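Local coordinates for protein probable transcriptional regulator phnF (Escherichia coli, PDB 2FA1) that probably acts as a DNA-binding transcriptional regulator, encoded in an operon for alkylphosphonate uptake and C-P lyase, of which this is the C-terminal effector-binding UTRA domain, at residues 79-83 / 84-88; 111-114 / 115-119. All blocks are in the same frame, centred on the assembly; numbering follows the deposited sequence. Where two conformers were deposited one is given.

Interaction 1. Residues 79-83 / 84-88; sequences QRFDS and GSLHD
At the N-terminal start of helix 86-94, where the loop after helix 75-78 turns into the helix, the ring of Phe81 packs on Leu86 five residues further on. The evidence is a CH-pi contact: Leu86 CD1 sits 3.8 Å from the centroid of the Phe81 ring, 17° off the ring normal, and is therefore over the face. Its nearest ring atom is Phe81 CG, 3.7 Å from Leu86 CD1, which places the methyl toward the rim. With CG anti to the backbone N (chi1 172°), Phe81 reaches along the turn, and its far end meets the backbone: Phe81 CE1 lies 3.6 Å from Leu86 CA. Phe81 CZ approaches Gly84 O at the ring edge, 3.3 Å away, while Ser22 OG hydrogen-bonds Gly84 O. Gly84 has a positive phi, a backbone setting that suits glycine and lets the chain turn round the end of the ring. One residue on, Ser85 is the N-cap: its OG accepts from Asp88 N at 3.3 Å, with a fairly straight N-H...O angle of 163°. Beyond the turn, Phe89 meets the Phe81 ring edge-to-face, and Leu51 of strand 47-57 touches both Phe81 and Leu86. The arrangement is a serine N-cap preceded by a glycine of positive phi, with a loop aromatic packed against the first helical turn above the antiparallel sheet.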
loop_
_atom_site.group_PDB
_atom_site.type_symbol
_atom_site.label_atom_id
_atom_site.label_comp_id
_atom_site.label_asym_id
_atom_site.label_seq_id
_atom_site.Cartn_x
_atom_site.Cartn_y
_atom_site.Cartn_z
ATOM N N GLN A 79 -0.283 8.353 -28.261
ATOM C CA GLN A 79 -1.483 7.975 -29.014
ATOM C C GLN A 79 -1.334 6.632 -29.721
ATOM O O GLN A 79 -2.334 6.010 -29.976
ATOM C CB GLN A 79 -1.836 9.048 -30.027
ATOM C CG GLN A 79 -0.945 9.032 -31.270
ATOM C CD GLN A 79 -1.179 10.294 -32.153
ATOM O OE1 GLN A 79 -0.718 11.424 -31.849
ATOM N NE2 GLN A 79 -1.817 10.063 -33.303
ATOM N N ARG A 80 -0.083 6.174 -29.934
ATOM C CA ARG A 80 0.217 4.904 -30.593
ATOM C C ARG A 80 0.302 3.740 -29.656
ATOM O O ARG A 80 0.455 2.564 -30.136
ATOM C CB ARG A 80 1.505 5.074 -31.419
ATOM C CG ARG A 80 1.304 6.099 -32.589
ATOM C CD ARG A 80 2.612 6.358 -33.480
ATOM N NE ARG A 80 2.207 6.954 -34.811
ATOM C CZ ARG A 80 1.881 8.247 -35.038
ATOM N NH1 ARG A 80 1.926 9.184 -34.089
ATOM N NH2 ARG A 80 1.484 8.619 -36.273
ATOM N N PHE A 81 0.143 3.968 -28.343
ATOM C CA PHE A 81 0.169 2.799 -27.402
ATOM C C PHE A 81 -1.072 1.940 -27.610
ATOM O O PHE A 81 -2.136 2.467 -27.762
ATOM C CB PHE A 81 0.281 3.299 -25.958
ATOM C CG PHE A 81 0.113 2.204 -24.930
ATOM C CD1 PHE A 81 1.162 1.303 -24.731
ATOM C CD2 PHE A 81 -1.081 2.075 -24.254
ATOM C CE1 PHE A 81 1.024 0.252 -23.766
ATOM C CE2 PHE A 81 -1.222 1.032 -23.293
ATOM C CZ PHE A 81 -0.157 0.159 -23.085
ATOM N N ASP A 82 -0.903 0.608 -27.597
ATOM C CA ASP A 82 -2.010 -0.303 -27.859
ATOM C C ASP A 82 -2.248 -1.225 -26.664
ATOM O O ASP A 82 -3.376 -1.287 -26.127
ATOM C CB ASP A 82 -1.599 -1.096 -29.106
ATOM C CG ASP A 82 -2.683 -1.989 -29.639
ATOM O OD1 ASP A 82 -3.861 -1.935 -29.166
ATOM O OD2 ASP A 82 -2.332 -2.740 -30.595
ATOM N N SER A 83 -1.190 -1.922 -26.224
ATOM C CA SER A 83 -1.282 -2.845 -25.105
ATOM C C SER A 83 0.081 -3.127 -24.589
ATOM O O SER A 83 1.112 -2.903 -25.295
ATOM C CB SER A 83 -1.981 -4.143 -25.558
ATOM O OG SER A 83 -1.065 -4.870 -26.425
ATOM N N GLY A 84 0.141 -3.659 -23.369
ATOM C CA GLY A 84 1.394 -4.022 -22.791
ATOM C C GLY A 84 1.742 -3.062 -21.670
ATOM O O GLY A 84 0.833 -2.351 -21.148
ATOM N N SER A 85 2.999 -3.097 -21.249
ATOM C CA SER A 85 3.442 -2.246 -20.236
ATOM C C SER A 85 3.544 -0.840 -20.866
ATOM O O SER A 85 4.415 -0.638 -21.734
ATOM C CB SER A 85 4.821 -2.629 -19.732
ATOM O OG SER A 85 5.285 -1.670 -18.798
ATOM N N LEU A 86 2.763 0.121 -20.364
ATOM C CA LEU A 86 2.869 1.528 -20.897
ATOM C C LEU A 86 4.249 2.139 -20.579
ATOM O O LEU A 86 4.832 2.865 -21.436
ATOM C CB LEU A 86 1.756 2.413 -20.276
ATOM C CG LEU A 86 1.812 3.886 -20.683
ATOM C CD1 LEU A 86 1.741 4.054 -22.186
ATOM C CD2 LEU A 86 0.576 4.604 -20.048
ATOM N N HIS A 87 4.852 1.879 -19.399
ATOM C CA HIS A 87 6.167 2.486 -19.149
ATOM C C HIS A 87 7.269 1.866 -20.028
ATOM O O HIS A 87 8.115 2.601 -20.558
ATOM C CB HIS A 87 6.457 2.540 -17.666
ATOM C CG HIS A 87 5.608 3.560 -16.940
ATOM N ND1 HIS A 87 5.862 3.952 -15.641
ATOM C CD2 HIS A 87 4.552 4.303 -17.354
ATOM C CE1 HIS A 87 4.979 4.875 -15.282
ATOM N NE2 HIS A 87 4.175 5.107 -16.301
ATOM N N ASP A 88 7.167 0.552 -20.293
ATOM C CA ASP A 88 8.120 -0.089 -21.197
ATOM C C ASP A 88 7.932 0.486 -22.624
ATOM O O ASP A 88 8.912 0.738 -23.308
ATOM C CB ASP A 88 7.980 -1.609 -21.191
ATOM C CG ASP A 88 8.389 -2.260 -19.865
ATOM O OD1 ASP A 88 9.061 -1.632 -19.032
ATOM O OD2 ASP A 88 8.002 -3.443 -19.683
#

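Interaction 2. Residues 111-114 / 115-119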
loop_
_atom_site.group_PDB
_atom_site.type_symbol
_atom_site.label_atom_id
_atom_site.label_comp_id
_atom_site.label_asym_id
_atom_site.label_seq_id
_atom_site.Cartn_x
_atom_site.Cartn_y
_atom_site.Cartn_z
ATOM N N GLN A 111 -18.150 2.940 -5.878
ATOM C CA GLN A 111 -19.449 3.448 -6.260
ATOM C C GLN A 111 -19.466 4.060 -7.673
ATOM O O GLN A 111 -18.402 4.484 -8.253
ATOM C CB GLN A 111 -20.001 4.402 -5.183
ATOM C CG GLN A 111 -20.331 3.698 -3.833
ATOM C CD GLN A 111 -20.939 4.703 -2.858
ATOM O OE1 GLN A 111 -20.225 5.516 -2.305
ATOM N NE2 GLN A 111 -22.248 4.630 -2.649
ATOM N N ALA A 112 -20.677 4.066 -8.237
ATOM C CA ALA A 112 -20.959 4.813 -9.480
ATOM C C ALA A 112 -19.990 4.424 -10.598
ATOM O O ALA A 112 -19.932 3.246 -11.016
ATOM C CB ALA A 112 -20.876 6.354 -9.199
ATOM N N LYS A 113 -19.219 5.380 -11.091
ATOM C CA LYS A 113 -18.454 5.067 -12.302
ATOM C C LYS A 113 -17.307 4.097 -12.023
ATOM O O LYS A 113 -16.938 3.375 -12.945
ATOM C CB LYS A 113 -17.898 6.306 -12.991
ATOM C CG LYS A 113 -16.635 6.971 -12.369
ATOM C CD LYS A 113 -16.625 7.295 -10.829
ATOM C CE LYS A 113 -17.397 8.583 -10.443
ATOM N NZ LYS A 113 -18.795 8.612 -10.982
ATOM N N GLU A 114 -16.832 4.013 -10.775
ATOM C CA GLU A 114 -15.866 2.973 -10.407
ATOM C C GLU A 114 -16.472 1.588 -10.573
ATOM O O GLU A 114 -15.797 0.671 -11.105
ATOM C CB GLU A 114 -15.394 3.178 -8.956
ATOM C CG GLU A 114 -14.642 4.464 -8.721
ATOM C CD GLU A 114 -14.614 4.829 -7.243
ATOM O OE1 GLU A 114 -15.386 4.246 -6.392
ATOM O OE2 GLU A 114 -13.833 5.746 -6.950
ATOM N N CYS A 115 -17.740 1.402 -10.186
ATOM C CA CYS A 115 -18.402 0.086 -10.300
ATOM C C CYS A 115 -18.626 -0.196 -11.781
ATOM O O CYS A 115 -18.578 -1.351 -12.203
ATOM C CB CYS A 115 -19.759 0.001 -9.630
ATOM S SG CYS A 115 -19.737 0.168 -7.875
ATOM N N GLN A 116 -18.840 0.870 -12.575
ATOM C CA GLN A 116 -19.100 0.660 -14.008
ATOM C C GLN A 116 -17.833 0.238 -14.715
ATOM O O GLN A 116 -17.837 -0.808 -15.440
ATOM C CB GLN A 116 -19.793 1.885 -14.681
ATOM C CG GLN A 116 -19.970 1.720 -16.223
ATOM C CD GLN A 116 -20.597 2.955 -16.932
ATOM O OE1 GLN A 116 -20.734 2.984 -18.167
ATOM N NE2 GLN A 116 -20.959 3.963 -16.165
ATOM N N ARG A 117 -16.768 0.989 -14.488
ATOM C CA ARG A 117 -15.503 0.637 -15.175
ATOM C C ARG A 117 -14.911 -0.695 -14.712
ATOM O O ARG A 117 -14.380 -1.432 -15.570
ATOM C CB ARG A 117 -14.450 1.733 -15.156
ATOM C CG ARG A 117 -15.004 3.103 -15.524
ATOM C CD ARG A 117 -13.858 4.068 -15.853
ATOM N NE ARG A 117 -14.410 5.085 -16.721
ATOM C CZ ARG A 117 -14.746 6.320 -16.385
ATOM N NH1 ARG A 117 -14.538 6.793 -15.149
ATOM N NH2 ARG A 117 -15.247 7.101 -17.338
ATOM N N LEU A 118 -14.958 -1.018 -13.402
ATOM C CA LEU A 118 -14.347 -2.254 -12.934
ATOM C C LEU A 118 -15.360 -3.362 -12.905
ATOM O O LEU A 118 -14.976 -4.491 -12.537
ATOM C CB LEU A 118 -13.712 -2.133 -11.544
ATOM C CG LEU A 118 -12.308 -1.517 -11.523
ATOM C CD1 LEU A 118 -11.867 -1.316 -10.124
ATOM C CD2 LEU A 118 -11.325 -2.530 -12.110
ATOM N N GLU A 119 -16.620 -3.083 -13.329
ATOM C CA GLU A 119 -17.632 -4.097 -13.483
ATOM C C GLU A 119 -17.814 -4.881 -12.170
ATOM O O GLU A 119 -17.689 -6.176 -12.115
ATOM C CB GLU A 119 -17.292 -5.040 -14.685
ATOM C CG GLU A 119 -17.124 -4.211 -15.980
ATOM C CD GLU A 119 -16.515 -5.017 -17.160
ATOM O OE1 GLU A 119 -16.116 -6.164 -16.863
ATOM O OE2 GLU A 119 -16.446 -4.457 -18.298
#
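Cys115 and Gln116 share one acceptor, the carbonyl of the N-cap residue Ala112. Gln116 N donates to Ala112 O over 3.0 Å, lying in the carbonyl plane, whereas the bond from Cys115 N to the same oxygen is weak, with an N-H...O angle of only 122°. The following bonds are straighter: Arg117 N reaches Lys113 O at 2.8 Å and 172°, and Leu118 N reaches Glu114 O at 3.0 Å. Three successive i to i+4 bonds thus define this short helix.

Side chains also meet along the helix. Arg117 CG lies 3.2 Å from Lys113 O, and Arg117 NH1 comes obliquely within 3.5 Å of Lys113 CG, meeting the aliphatic part of the lysine. Lys113 bends at every torsion after chi1, and its NZ remains 6.2 Å from Arg117 NH1, so these like charges do not touch; Arg52 of the same chain, however, comes close to Arg117. On another side of the helix, Cys115 SG rests 3.7 Å from Gln111 CA, its position set by a chi1 of -65° that turns the sulfur back beside its own backbone N.

At the entry, Glu114 OE1 accepts from Gln111 N at 3.1 Å; the donor arrives on the anti side of the carboxylate, somewhat out of its plane. Glu114 OE2 is salt-bridged to Arg108, so the two oxygens have separate partners. At the exit, Glu119 with positive phi is the C-prime residue of a Schellman motif, in which Ile120 N pairs with Cys115 O and Glu119 N, weakly, with Gln116 O; its carboxylate binds Arg56. The helix links strands 98-109 and 125-135, and Leu118 packs it onto Leu64, Leu126 and Leu148 of strands 60-69, 125-135 and 143-150.

From the N terminus, the chain passes through strands 23-31, 47-57 and 60-69 and helix 75-78 before interaction 1 closes the short loop into helix 86-94. Strand 98-109 follows, and interaction 2 then spans the brief helical connection to strand 125-135. Both are local contacts in series, neither nested nor crossed. Their centres are 23 Å apart and their nearest atoms about 15 Å, without touching. What they share is the six-stranded antiparallel sheet: residues 79-88 pack on strands 47-57 and 60-69, while residues 111-119 meet strands 60-69, 125-135 and 143-150. Strand 60-69 is thus touched by both, and all four segments belong to the UTRA domain.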